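Local atomic coordinates of COG0546: Predicted phosphatases (Streptococcus pneumoniae, PDB entry 2AH5), a protein that is of unknown function but, as a member of the haloacid dehalogenase-like hydrolase family, probably hydrolyses phosphate esters. Residues Ala6-Leu11 against Asp141-Ala146; Arg44-Pro49 against Ala56-Lys61; Asp91-Leu96 against Leu120-Phe125; Ser111-Met116 against Asp127-Ser132; Ile180-Gly185 against Leu203-Tyr208. One frame throughout, in Å; residues are numbered along the deposited sequence.

Interaction 1 of 5, residues Ala6-Leu11 against Asp141-Ala146; sequences AIFFDL and DVIHQA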
# COMPACT_ATOMS: atom_id res chain seq x y z
N ALA A 6 14.72 11.14 0.45
CA ALA A 6 14.23 9.81 0.82
C ALA A 6 12.89 9.56 0.12
O ALA A 6 12.08 10.48 -0.03
CB ALA A 6 14.06 9.73 2.31
N ILE A 7 12.70 8.33 -0.32
CA ILE A 7 11.50 7.97 -1.06
C ILE A 7 10.73 6.85 -0.34
O ILE A 7 11.32 5.81 -0.00
CB ILE A 7 11.83 7.54 -2.51
CG1 ILE A 7 12.63 8.63 -3.25
CG2 ILE A 7 10.53 7.19 -3.24
CD1 ILE A 7 12.94 8.29 -4.73
N PHE A 8 9.45 7.11 -0.05
CA PHE A 8 8.56 6.14 0.63
C PHE A 8 7.63 5.50 -0.40
O PHE A 8 7.08 6.20 -1.26
CB PHE A 8 7.68 6.84 1.69
CG PHE A 8 8.43 7.49 2.82
CD1 PHE A 8 9.80 7.27 3.02
CD2 PHE A 8 7.73 8.29 3.74
CE1 PHE A 8 10.47 7.86 4.10
CE2 PHE A 8 8.40 8.87 4.84
CZ PHE A 8 9.76 8.67 5.01
N PHE A 9 7.37 4.20 -0.26
CA PHE A 9 6.49 3.49 -1.17
C PHE A 9 5.35 2.83 -0.40
O PHE A 9 5.61 2.23 0.65
CB PHE A 9 7.26 2.39 -1.85
CG PHE A 9 8.21 2.86 -2.88
CD1 PHE A 9 9.49 3.24 -2.52
CD2 PHE A 9 7.83 2.91 -4.21
CE1 PHE A 9 10.39 3.67 -3.49
CE2 PHE A 9 8.75 3.32 -5.20
CZ PHE A 9 10.01 3.71 -4.82
N ASP A 10 4.12 2.93 -0.90
CA ASP A 10 3.05 1.99 -0.48
C ASP A 10 3.45 0.61 -1.07
O ASP A 10 4.27 0.54 -1.98
CB ASP A 10 1.66 2.43 -1.01
CG ASP A 10 0.49 1.83 -0.19
OD1 ASP A 10 0.71 0.95 0.69
OD2 ASP A 10 -0.68 2.24 -0.42
N LEU A 11 2.89 -0.48 -0.55
CA LEU A 11 3.28 -1.85 -0.94
C LEU A 11 2.23 -2.39 -1.87
O LEU A 11 2.42 -2.38 -3.07
CB LEU A 11 3.43 -2.76 0.30
CG LEU A 11 3.93 -4.19 0.07
CD1 LEU A 11 5.25 -4.21 -0.70
CD2 LEU A 11 4.10 -4.90 1.43
N ASP A 141 0.59 7.83 10.79
CA ASP A 141 1.45 7.34 11.90
C ASP A 141 2.67 6.56 11.38
O ASP A 141 3.81 6.73 11.87
CB ASP A 141 0.62 6.47 12.83
CG ASP A 141 -0.65 7.17 13.29
OD1 ASP A 141 -0.55 8.25 13.90
OD2 ASP A 141 -1.75 6.66 12.99
N VAL A 142 2.43 5.75 10.35
CA VAL A 142 3.51 4.97 9.73
C VAL A 142 4.54 5.92 9.10
O VAL A 142 5.76 5.77 9.29
CB VAL A 142 2.92 3.97 8.68
CG1 VAL A 142 4.03 3.20 7.99
CG2 VAL A 142 1.95 2.99 9.37
N ILE A 143 4.05 6.92 8.38
CA ILE A 143 4.91 7.93 7.75
C ILE A 143 5.71 8.69 8.83
O ILE A 143 6.94 8.85 8.71
CB ILE A 143 4.05 8.91 6.90
CG1 ILE A 143 3.46 8.20 5.67
CG2 ILE A 143 4.85 10.15 6.49
CD1 ILE A 143 2.52 9.01 4.79
N HIS A 144 5.01 9.14 9.89
CA HIS A 144 5.70 9.74 11.04
C HIS A 144 6.83 8.86 11.56
O HIS A 144 7.93 9.34 11.83
CB HIS A 144 4.74 10.04 12.20
CG HIS A 144 3.96 11.32 12.04
ND1 HIS A 144 4.54 12.53 11.73
CD2 HIS A 144 2.63 11.56 12.16
CE1 HIS A 144 3.61 13.46 11.66
NE2 HIS A 144 2.44 12.90 11.92
N GLN A 145 6.54 7.59 11.76
CA GLN A 145 7.55 6.66 12.26
C GLN A 145 8.78 6.58 11.32
O GLN A 145 9.93 6.65 11.78
CB GLN A 145 6.94 5.29 12.47
CG GLN A 145 7.95 4.32 13.05
CD GLN A 145 7.39 2.96 13.36
OE1 GLN A 145 6.21 2.68 13.13
NE2 GLN A 145 8.25 2.10 13.93
N ALA A 146 8.52 6.41 10.02
CA ALA A 146 9.59 6.38 9.01
C ALA A 146 10.44 7.66 9.07
O ALA A 146 11.68 7.58 9.11
CB ALA A 146 9.02 6.16 7.58
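The ring of Phe8 and the side chains of Ile143 and Ala146 join strand 6-9, an inner strand of the parallel sheet in the Rossmann-like core of this haloacid dehalogenase-like protein, to helix 139-149, which packs on one face of that sheet. Two kinds of apolar contact carry the join, and no hydrogen bond crosses it. The first is a CH-pi contact: Ala146 CB lies 4.1 Å from the centroid of the Phe8 ring, displaced 29° from the ring normal, and its closest atom is Phe8 CZ, at 3.7 Å. The second is a meeting of aliphatic branch and ring edge, in which Ile143 CG2 comes near the ring plane and touches Phe8 CE2 at 4.1 Å. Ile143 can do this because its CG1 branch is anti to the carbonyl carbon (chi1 -68°), which turns CG2 rather than the longer branch to the phenylalanine. All three residues are buried, and Thr105 of strand 102-106 touches both Phe8 and Ala146, so the neighbouring strand closes the same apolar layer.

Polar geometry gathers at the end of the strand. Asp10 begins a sequence that fits the DxDx(T/V) pattern of the family, where the first aspartate is typically the nucleophile; that role is inferred here. Its OD2 lies close to carboxylate oxygens of Asp162 and Asp166. The other oxygen, Asp10 OD1, accepts the backbone N-H of Leu11 on its anti side, with Leu11 N to Asp10 OD1 2.9 Å and the donor 34° out of the carboxylate plane.

Interaction 2 of 5, residues Arg44-Pro49 against Ala56-Lys61; sequences RGFMGP and ATCLSK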
# COMPACT_ATOMS: atom_id res chain seq x y z
N ARG A 44 -12.46 -4.94 -5.74
CA ARG A 44 -11.37 -4.00 -6.06
C ARG A 44 -11.39 -2.77 -5.14
O ARG A 44 -10.33 -2.27 -4.72
CB ARG A 44 -11.46 -3.56 -7.54
CG ARG A 44 -10.84 -4.57 -8.50
CD ARG A 44 -10.52 -3.98 -9.89
NE ARG A 44 -11.68 -3.88 -10.78
CZ ARG A 44 -12.28 -4.92 -11.36
NH1 ARG A 44 -11.86 -6.15 -11.14
NH2 ARG A 44 -13.33 -4.71 -12.16
N GLY A 45 -12.61 -2.33 -4.82
CA GLY A 45 -12.84 -1.18 -3.96
C GLY A 45 -12.44 -1.45 -2.52
O GLY A 45 -12.21 -0.51 -1.77
N PHE A 46 -12.36 -2.73 -2.14
CA PHE A 46 -11.86 -3.12 -0.81
C PHE A 46 -10.32 -3.16 -0.68
O PHE A 46 -9.79 -3.48 0.40
CB PHE A 46 -12.40 -4.50 -0.39
CG PHE A 46 -13.91 -4.62 -0.34
CD1 PHE A 46 -14.75 -3.51 -0.33
CD2 PHE A 46 -14.49 -5.90 -0.25
CE1 PHE A 46 -16.15 -3.67 -0.28
CE2 PHE A 46 -15.88 -6.07 -0.18
CZ PHE A 46 -16.71 -4.96 -0.20
N MSE A 47 -9.60 -2.88 -1.76
CA MSE A 47 -8.13 -2.91 -1.75
C MSE A 47 -7.56 -1.54 -1.40
O MSE A 47 -7.37 -0.69 -2.28
CB MSE A 47 -7.61 -3.42 -3.10
CG MSE A 47 -8.22 -4.76 -3.48
SE MSE A 47 -7.62 -5.49 -5.19
CE MSE A 47 -8.76 -7.25 -5.18
N GLY A 48 -7.26 -1.32 -0.12
CA GLY A 48 -6.90 0.02 0.36
C GLY A 48 -7.55 0.42 1.67
O GLY A 48 -6.85 0.74 2.63
N PRO A 49 -8.90 0.42 1.74
CA PRO A 49 -9.57 0.74 3.00
C PRO A 49 -9.28 -0.29 4.09
O PRO A 49 -8.89 -1.43 3.76
CB PRO A 49 -11.06 0.75 2.62
CG PRO A 49 -11.09 0.85 1.16
CD PRO A 49 -9.88 0.16 0.67
N ALA A 56 -17.89 -4.05 6.86
CA ALA A 56 -19.08 -3.30 7.31
C ALA A 56 -20.03 -2.96 6.14
O ALA A 56 -21.24 -2.90 6.33
CB ALA A 56 -18.68 -2.04 8.08
N THR A 57 -19.50 -2.78 4.94
CA THR A 57 -20.38 -2.49 3.79
C THR A 57 -21.33 -3.63 3.41
O THR A 57 -22.36 -3.39 2.77
CB THR A 57 -19.61 -1.98 2.55
OG1 THR A 57 -18.81 -3.03 2.00
CG2 THR A 57 -18.74 -0.76 2.90
N CYS A 58 -21.02 -4.86 3.80
CA CYS A 58 -21.78 -6.01 3.30
C CYS A 58 -22.16 -7.08 4.33
O CYS A 58 -22.79 -8.08 3.98
CB CYS A 58 -21.02 -6.66 2.13
SG CYS A 58 -19.31 -7.01 2.51
N LEU A 59 -21.76 -6.88 5.58
CA LEU A 59 -22.06 -7.83 6.65
C LEU A 59 -22.69 -7.11 7.84
O LEU A 59 -22.50 -5.92 8.03
CB LEU A 59 -20.80 -8.56 7.12
CG LEU A 59 -20.05 -9.48 6.16
CD1 LEU A 59 -18.81 -10.01 6.87
CD2 LEU A 59 -20.93 -10.62 5.65
N SER A 60 -23.42 -7.86 8.67
CA SER A 60 -23.92 -7.30 9.92
C SER A 60 -22.76 -7.01 10.85
O SER A 60 -21.77 -7.75 10.87
CB SER A 60 -24.92 -8.25 10.59
OG SER A 60 -26.08 -8.36 9.79
N LYS A 61 -22.89 -5.93 11.60
CA LYS A 61 -21.86 -5.45 12.52
C LYS A 61 -21.35 -6.55 13.48
O LYS A 61 -20.14 -6.66 13.72
CB LYS A 61 -22.37 -4.21 13.27
CG LYS A 61 -21.41 -3.56 14.26
CD LYS A 61 -22.13 -2.53 15.13
CE LYS A 61 -23.17 -3.22 16.06
NZ LYS A 61 -23.83 -2.32 17.08
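The ring of Phe46 and the hydroxyl of Thr57 come from opposing sides and pass alongside each other, the ring reaching out from the turn after helix 40-45, the threonine from the loop that follows helix 51-56. The outer end of the ring does the touching. Thr57 OG1 is 3.6 Å from Phe46 CE1 and equally near CZ, approaching the ring obliquely. The hydroxyl sits between the backbone N and the carbonyl carbon of its own residue (chi1 69°) and gives its hydrogen to Ser54 O in helix 51-56. Cys58 adds a sulfur-aromatic contact, also oblique: SG lies 5.3 Å from the centroid of the Phe46 ring and 62° from its normal, with 4.3 Å between SG and CZ.

This surface contact belongs to the helical region, which probably corresponds to the cap of HAD-family phosphatases. The segments lie at the two ends of helix 51-56; from helix 19-33, Phe26 meets the Phe46 ring and Phe30 touches Cys58.

With 86 Å² buried and no hydrogen bond across, the join rests on dispersion, weak sulfur-aromatic attraction and a probably weak electrostatic contact between the threonine oxygen and the ring.

Interaction 3 of 5, residues Asp91-Leu96 against Leu120-Phe125; sequences DLLEEL and LEIHHF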
# COMPACT_ATOMS: atom_id res chain seq x y z
N ASP A 91 12.86 -2.65 -12.31
CA ASP A 91 13.57 -1.55 -13.01
C ASP A 91 13.50 -0.23 -12.22
O ASP A 91 14.53 0.43 -12.02
CB ASP A 91 13.05 -1.35 -14.43
CG ASP A 91 14.05 -0.62 -15.33
OD1 ASP A 91 15.29 -0.62 -15.01
OD2 ASP A 91 13.58 -0.06 -16.35
N LEU A 92 12.31 0.13 -11.78
CA LEU A 92 12.10 1.39 -11.05
C LEU A 92 12.90 1.39 -9.77
O LEU A 92 13.58 2.38 -9.43
CB LEU A 92 10.61 1.55 -10.70
CG LEU A 92 10.29 2.74 -9.81
CD1 LEU A 92 10.66 4.06 -10.51
CD2 LEU A 92 8.81 2.68 -9.46
N LEU A 93 12.81 0.30 -9.02
CA LEU A 93 13.57 0.20 -7.76
C LEU A 93 15.10 0.24 -7.94
O LEU A 93 15.78 0.96 -7.21
CB LEU A 93 13.17 -1.05 -6.99
CG LEU A 93 11.71 -1.06 -6.53
CD1 LEU A 93 11.40 -2.43 -5.87
CD2 LEU A 93 11.46 0.12 -5.56
N GLU A 94 15.62 -0.54 -8.88
CA GLU A 94 17.07 -0.53 -9.16
C GLU A 94 17.52 0.89 -9.46
O GLU A 94 18.52 1.37 -8.93
CB GLU A 94 17.40 -1.43 -10.38
CG GLU A 94 17.21 -2.91 -10.20
CD GLU A 94 17.42 -3.68 -11.52
OE1 GLU A 94 16.75 -3.36 -12.55
OE2 GLU A 94 18.23 -4.65 -11.51
N GLU A 95 16.75 1.60 -10.29
CA GLU A 95 17.11 2.96 -10.67
C GLU A 95 17.05 3.95 -9.51
O GLU A 95 18.02 4.66 -9.26
CB GLU A 95 16.23 3.43 -11.84
CG GLU A 95 16.56 2.74 -13.17
CD GLU A 95 18.02 2.97 -13.57
OE1 GLU A 95 18.41 4.15 -13.71
OE2 GLU A 95 18.78 1.98 -13.71
N LEU A 96 15.94 3.96 -8.78
CA LEU A 96 15.80 4.91 -7.65
C LEU A 96 16.76 4.59 -6.50
O LEU A 96 17.39 5.50 -5.97
CB LEU A 96 14.35 4.99 -7.14
CG LEU A 96 13.34 5.75 -7.99
CD1 LEU A 96 11.92 5.55 -7.42
CD2 LEU A 96 13.65 7.24 -8.07
N LEU A 120 8.85 -11.64 -2.77
CA LEU A 120 8.83 -11.11 -4.13
C LEU A 120 10.17 -10.55 -4.55
O LEU A 120 10.30 -9.99 -5.65
CB LEU A 120 7.71 -10.08 -4.29
CG LEU A 120 6.32 -10.72 -4.18
CD1 LEU A 120 5.26 -9.63 -4.11
CD2 LEU A 120 5.98 -11.72 -5.31
N GLU A 121 11.16 -10.77 -3.68
CA GLU A 121 12.59 -10.46 -3.96
C GLU A 121 12.91 -8.97 -4.04
O GLU A 121 13.86 -8.58 -4.73
CB GLU A 121 13.03 -11.22 -5.23
CG GLU A 121 12.66 -12.69 -5.11
CD GLU A 121 13.34 -13.61 -6.12
OE1 GLU A 121 13.85 -13.13 -7.15
OE2 GLU A 121 13.32 -14.82 -5.84
N ILE A 122 12.15 -8.15 -3.31
CA ILE A 122 12.35 -6.69 -3.33
C ILE A 122 12.79 -6.11 -1.98
O ILE A 122 13.14 -4.93 -1.89
CB ILE A 122 11.12 -5.91 -3.90
CG1 ILE A 122 9.86 -6.10 -3.03
CG2 ILE A 122 10.88 -6.30 -5.40
CD1 ILE A 122 8.77 -5.02 -3.30
N HIS A 123 12.83 -6.96 -0.95
CA HIS A 123 13.18 -6.53 0.41
C HIS A 123 14.53 -5.80 0.38
O HIS A 123 14.74 -4.77 1.05
CB HIS A 123 13.24 -7.77 1.35
CG HIS A 123 13.48 -7.43 2.80
ND1 HIS A 123 14.68 -6.93 3.26
CD2 HIS A 123 12.68 -7.55 3.89
CE1 HIS A 123 14.60 -6.73 4.57
NE2 HIS A 123 13.40 -7.09 4.97
N HIS A 124 15.44 -6.31 -0.44
CA HIS A 124 16.80 -5.79 -0.42
C HIS A 124 16.99 -4.35 -0.96
O HIS A 124 18.06 -3.73 -0.76
CB HIS A 124 17.73 -6.77 -1.12
CG HIS A 124 17.58 -6.81 -2.61
ND1 HIS A 124 16.62 -7.57 -3.23
CD2 HIS A 124 18.29 -6.21 -3.60
CE1 HIS A 124 16.72 -7.42 -4.54
NE2 HIS A 124 17.72 -6.60 -4.79
N PHE A 125 15.98 -3.81 -1.64
CA PHE A 125 16.05 -2.45 -2.17
C PHE A 125 15.76 -1.39 -1.11
O PHE A 125 15.91 -0.20 -1.38
CB PHE A 125 15.05 -2.25 -3.29
CG PHE A 125 15.39 -2.99 -4.55
CD1 PHE A 125 16.48 -2.59 -5.33
CD2 PHE A 125 14.65 -4.08 -4.93
CE1 PHE A 125 16.79 -3.27 -6.50
CE2 PHE A 125 14.95 -4.77 -6.09
CZ PHE A 125 16.00 -4.36 -6.88
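Leu93 lays its side chain against Phe125 and Ile122, fastening helix 89-97 to the short 3-10 turn 123-125 that leads toward edge strand 128-132 of the Rossmann-like sheet. At its root, Leu93 CB stands over one face of the Phe125 ring, 3.9 Å from the centroid and 12° from the normal, a CH-pi contact almost centred on the ring. CG follows anti to the carbonyl carbon (chi1 -64°), and from there the CD1 branch runs from over the ring centre out past the rim at CD2. That methyl meets two partners: Phe125 CD2 at 3.8 Å and Ile122 CG2 at 3.9 Å. The other methyl, Leu93 CD2, packs on Phe9 CZ of strand 6-9, at 3.9 Å.

The opposite face of the Phe125 ring is approached by His124, whose NE2 is 3.5 Å above the ring plane and offset toward the rim. Thus the phenylalanine lies between the leucine and the imidazole.

Ile122 takes part in the Schellman motif that ends helix 110-119: its N bonds to Ala117 O, and Glu121, at positive phi, is the C-prime residue. The reversal brings the isoleucine round to face helix 89-97. On the more exposed flank, Glu94 has its carboxylate plane turned 86° from the ring plane. Its aliphatic part makes the contact, Glu94 CG lying oblique to the ring and touching Phe125 CE1 at 3.7 Å.

Interaction 4 of 5, residues Ser111-Met116 against Asp127-Ser132; sequences STAQDM and DGIYGS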
# COMPACT_ATOMS: atom_id res chain seq x y z
N SER A 111 5.21 -7.20 9.91
CA SER A 111 5.75 -8.53 9.63
C SER A 111 5.24 -9.11 8.31
O SER A 111 6.03 -9.72 7.57
CB SER A 111 5.47 -9.48 10.79
OG SER A 111 4.08 -9.61 10.97
N THR A 112 3.96 -8.89 8.01
CA THR A 112 3.37 -9.28 6.72
C THR A 112 4.07 -8.55 5.54
O THR A 112 4.43 -9.18 4.53
CB THR A 112 1.83 -9.05 6.68
OG1 THR A 112 1.20 -9.68 7.81
CG2 THR A 112 1.22 -9.66 5.44
N ALA A 113 4.29 -7.25 5.69
CA ALA A 113 4.98 -6.45 4.67
C ALA A 113 6.42 -6.94 4.45
O ALA A 113 6.89 -7.07 3.30
CB ALA A 113 4.96 -4.96 5.05
N GLN A 114 7.11 -7.23 5.55
CA GLN A 114 8.44 -7.77 5.46
C GLN A 114 8.45 -9.11 4.75
O GLN A 114 9.26 -9.29 3.86
CB GLN A 114 9.13 -7.82 6.82
CG GLN A 114 9.32 -6.41 7.37
CD GLN A 114 10.69 -6.12 7.92
OE1 GLN A 114 10.87 -5.14 8.66
NE2 GLN A 114 11.67 -6.93 7.56
N ASP A 115 7.51 -9.99 5.10
CA ASP A 115 7.38 -11.30 4.46
C ASP A 115 7.13 -11.17 2.97
O ASP A 115 7.80 -11.84 2.15
CB ASP A 115 6.26 -12.12 5.10
CG ASP A 115 6.61 -12.65 6.48
OD1 ASP A 115 7.81 -12.66 6.87
OD2 ASP A 115 5.66 -13.06 7.18
N MSE A 116 6.16 -10.34 2.60
CA MSE A 116 5.83 -10.11 1.19
C MSE A 116 7.03 -9.55 0.40
O MSE A 116 7.40 -10.08 -0.66
CB MSE A 116 4.62 -9.18 1.05
CG MSE A 116 4.29 -8.76 -0.39
SE MSE A 116 2.55 -7.81 -0.46
CE MSE A 116 1.62 -9.03 0.85
N ASP A 127 15.81 0.49 2.82
CA ASP A 127 16.55 0.74 4.06
C ASP A 127 15.67 0.61 5.31
O ASP A 127 16.19 0.67 6.43
CB ASP A 127 17.19 2.11 4.06
CG ASP A 127 18.39 2.19 3.11
OD1 ASP A 127 18.70 1.21 2.39
OD2 ASP A 127 19.01 3.26 3.11
N GLY A 128 14.37 0.41 5.10
CA GLY A 128 13.43 0.21 6.19
C GLY A 128 12.09 -0.19 5.63
O GLY A 128 11.73 0.22 4.54
N ILE A 129 11.36 -1.01 6.38
CA ILE A 129 10.03 -1.40 6.02
C ILE A 129 9.17 -1.19 7.27
O ILE A 129 9.42 -1.82 8.33
CB ILE A 129 9.95 -2.87 5.54
CG1 ILE A 129 10.81 -3.08 4.29
CG2 ILE A 129 8.44 -3.30 5.33
CD1 ILE A 129 10.74 -4.48 3.72
N TYR A 130 8.18 -0.32 7.14
CA TYR A 130 7.32 0.14 8.24
C TYR A 130 5.86 -0.18 7.90
O TYR A 130 5.37 0.25 6.85
CB TYR A 130 7.53 1.64 8.47
CG TYR A 130 8.98 1.91 8.85
CD1 TYR A 130 9.40 1.69 10.16
CD2 TYR A 130 9.92 2.31 7.91
CE1 TYR A 130 10.71 1.88 10.53
CE2 TYR A 130 11.28 2.52 8.28
CZ TYR A 130 11.65 2.29 9.61
OH TYR A 130 12.94 2.47 10.09
N GLY A 131 5.20 -0.94 8.76
CA GLY A 131 3.76 -1.25 8.57
C GLY A 131 2.98 -0.87 9.83
O GLY A 131 3.51 -0.17 10.69
N SER A 132 1.73 -1.32 9.92
CA SER A 132 0.87 -0.93 11.02
C SER A 132 1.29 -1.68 12.29
O SER A 132 1.79 -2.80 12.21
CB SER A 132 -0.59 -1.22 10.70
OG SER A 132 -0.76 -2.60 10.49
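Ala113 and Gln114 of helix 110-119 rest on Ile129 of strand 128-132, the second strand of a beta-alpha-beta unit that runs from strand 102-106 through this helix. The start of the helix is tied to the strand by a hydrogen bond from Gly131 N to Thr110 OG1, while Ser111 directs its side chain away from the strand. The first touching residue is Ala113, whose CB points to the strand and meets Ile129 CG2 at 3.9 Å. Its small size fits the close backbone approach, with Ala113 CA and Gly131 CA 6.6 Å apart; Gly131 presents no side chain to the helix there.

Gln114 comes next and uses its aliphatic part. Its CG lies 3.8 Å from Ile129 CG2, so this one methyl is shared by two consecutive helix residues. The methyl is anti to the backbone N of Ile129, while CG1 is anti to the carbonyl carbon (chi1 -61°). Gln114 is bent at chi2 (-133°), which carries its amide over the strand. There OE1 as modelled is 3.6 Å from Ile129 O, and no hydrogen bond is formed; the amide also touches His123. The contact between the segments is therefore one of van der Waals packing. Further on, Met116, a selenomethionine, packs on Leu11.

Strand 128-132 is outermost in the parallel sheet. Its inner neighbour is strand 102-106, to which Gly128 and Tyr130 are hydrogen-bonded through the backbone; helix 110-119 packs against Ile129 on one face, and Tyr130, pointing away from that helix, touches helix 139-149 on the other.

Interaction 5 of 5, residues Ile180-Gly185 against Leu203-Tyr208; sequences ITWGFG and LEVLAY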
# COMPACT_ATOMS: atom_id res chain seq x y z
N ILE A 180 0.08 7.20 -8.29
CA ILE A 180 0.26 6.23 -9.37
C ILE A 180 -1.08 5.60 -9.71
O ILE A 180 -1.92 5.41 -8.83
CB ILE A 180 1.36 5.18 -9.07
CG1 ILE A 180 0.92 4.15 -7.99
CG2 ILE A 180 2.72 5.92 -8.80
CD1 ILE A 180 0.17 2.91 -8.57
N THR A 181 -1.29 5.31 -11.00
CA THR A 181 -2.62 4.92 -11.46
C THR A 181 -2.67 3.51 -12.06
O THR A 181 -3.71 3.12 -12.61
CB THR A 181 -3.17 5.93 -12.50
OG1 THR A 181 -2.32 5.92 -13.65
CG2 THR A 181 -3.19 7.35 -11.93
N TRP A 182 -1.55 2.78 -11.99
CA TRP A 182 -1.49 1.38 -12.46
C TRP A 182 -2.03 0.41 -11.40
O TRP A 182 -2.07 -0.81 -11.62
CB TRP A 182 -0.06 0.98 -12.87
CG TRP A 182 0.94 0.92 -11.75
CD1 TRP A 182 1.03 -0.04 -10.77
CD2 TRP A 182 2.02 1.83 -11.51
NE1 TRP A 182 2.09 0.23 -9.93
CE2 TRP A 182 2.71 1.38 -10.35
CE3 TRP A 182 2.46 3.00 -12.15
CZ2 TRP A 182 3.80 2.06 -9.81
CZ3 TRP A 182 3.56 3.67 -11.61
CH2 TRP A 182 4.22 3.20 -10.46
N GLY A 183 -2.42 0.96 -10.25
CA GLY A 183 -2.78 0.16 -9.08
C GLY A 183 -4.25 0.14 -8.75
O GLY A 183 -5.10 0.14 -9.66
N PHE A 184 -4.56 0.13 -7.46
CA PHE A 184 -5.91 -0.19 -7.02
C PHE A 184 -6.83 1.02 -6.88
O PHE A 184 -8.03 0.91 -7.14
CB PHE A 184 -5.89 -1.08 -5.75
CG PHE A 184 -5.07 -2.34 -5.91
CD1 PHE A 184 -4.93 -2.96 -7.15
CD2 PHE A 184 -4.44 -2.91 -4.80
CE1 PHE A 184 -4.17 -4.12 -7.30
CE2 PHE A 184 -3.69 -4.08 -4.94
CZ PHE A 184 -3.54 -4.67 -6.19
N GLY A 185 -6.27 2.18 -6.52
CA GLY A 185 -7.05 3.39 -6.41
C GLY A 185 -7.35 3.98 -7.77
O GLY A 185 -6.60 3.77 -8.74
N LEU A 203 8.09 3.61 -15.02
CA LEU A 203 9.27 4.41 -15.45
C LEU A 203 9.00 5.90 -15.62
O LEU A 203 9.92 6.75 -15.58
CB LEU A 203 10.02 3.78 -16.65
CG LEU A 203 10.50 2.33 -16.48
CD1 LEU A 203 11.36 1.90 -17.68
CD2 LEU A 203 11.25 2.09 -15.17
N GLU A 204 7.71 6.25 -15.70
CA GLU A 204 7.33 7.66 -15.69
C GLU A 204 7.71 8.34 -14.32
O GLU A 204 7.97 9.54 -14.25
CB GLU A 204 5.84 7.71 -15.94
CG GLU A 204 5.32 9.05 -16.29
CD GLU A 204 3.83 9.01 -16.58
OE1 GLU A 204 3.22 7.90 -16.54
OE2 GLU A 204 3.30 10.10 -16.83
N VAL A 205 7.78 7.54 -13.27
CA VAL A 205 8.11 8.03 -11.92
C VAL A 205 9.49 8.69 -11.91
O VAL A 205 9.75 9.66 -11.20
CB VAL A 205 8.07 6.89 -10.88
CG1 VAL A 205 8.63 7.37 -9.54
CG2 VAL A 205 6.63 6.38 -10.66
N LEU A 206 10.37 8.15 -12.73
CA LEU A 206 11.79 8.49 -12.68
C LEU A 206 12.04 9.92 -13.10
O LEU A 206 12.93 10.56 -12.56
CB LEU A 206 12.56 7.55 -13.60
CG LEU A 206 12.65 6.13 -13.07
CD1 LEU A 206 13.22 5.25 -14.19
CD2 LEU A 206 13.55 6.09 -11.82
N ALA A 207 11.23 10.40 -14.04
CA ALA A 207 11.35 11.76 -14.58
C ALA A 207 11.20 12.85 -13.52
O ALA A 207 11.80 13.92 -13.63
CB ALA A 207 10.32 11.97 -15.71
N TYR A 208 10.40 12.58 -12.48
CA TYR A 208 10.23 13.55 -11.42
C TYR A 208 11.55 13.86 -10.75
O TYR A 208 11.80 15.01 -10.40
CB TYR A 208 9.21 13.11 -10.36
CG TYR A 208 8.86 14.21 -9.38
CD1 TYR A 208 8.31 15.42 -9.82
CD2 TYR A 208 9.09 14.05 -8.01
CE1 TYR A 208 7.98 16.43 -8.92
CE2 TYR A 208 8.77 15.06 -7.09
CZ TYR A 208 8.21 16.25 -7.56
OH TYR A 208 7.87 17.26 -6.69
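Val205 CG2 is the single methyl on which both Trp182 and Ile180 converge, joining the end of strand 176-180 and the loop after it to the short, weakly bonded helix 204-208. The closer contact is with the indole: Trp182 CH2 lies 4.0 Å from Val205 CG2, which arrives at the ring edge and in its plane, the two side chains crossing at about a right angle. Ile180 CG2 is looser at 4.4 Å from the same methyl, Val205 CG2.

Packing is tighter within segment 180-185, between the strand's last residue and the indole. Ile180 CD1 lies 3.4 Å above the plane of the Trp182 ring, over its centre, and Trp182 NE1 is hydrogen-bonded to Thr14 O. Phe86 meets the same indole edge-to-face.

On the loose side, Leu203 and Ala207 are exposed. Glu204 points toward the loop without touching it, its OE1 hydrogen-bonded to His200 N.

With 78 Å² buried and no hydrogen bond across, the contact between these two segments depends on dispersion at one valine methyl; Val205 also touches Ala199 of strand 197-199 and Ile160 of strand 157-161. The indole's orientation is fixed by its hydrogen bond and neighbouring side chains.

From the N terminus, strand 6-9 opens the longest loop, which interaction 1 closes at helix 139-149; interactions 2, 3 and 4 all fall within it. Interaction 2 closes a short loop around helix 51-56 in the helical part. Interactions 3 and 4 alternate their segments and so cross, meeting where His123 touches Gln114 and Ile129. Interaction 4 also meets interaction 1, through Leu11 against Ala113 and Met116 and Val142 against Tyr130. Interaction 5 follows in series, tying the end of strand 176-180 to the C-terminal helix. Interaction 3 bridges interaction 1, through Leu96 against Ile7 and Phe9, and interaction 5, through Leu92 against Leu206. Met47 against Phe184 links interactions 2 and 5.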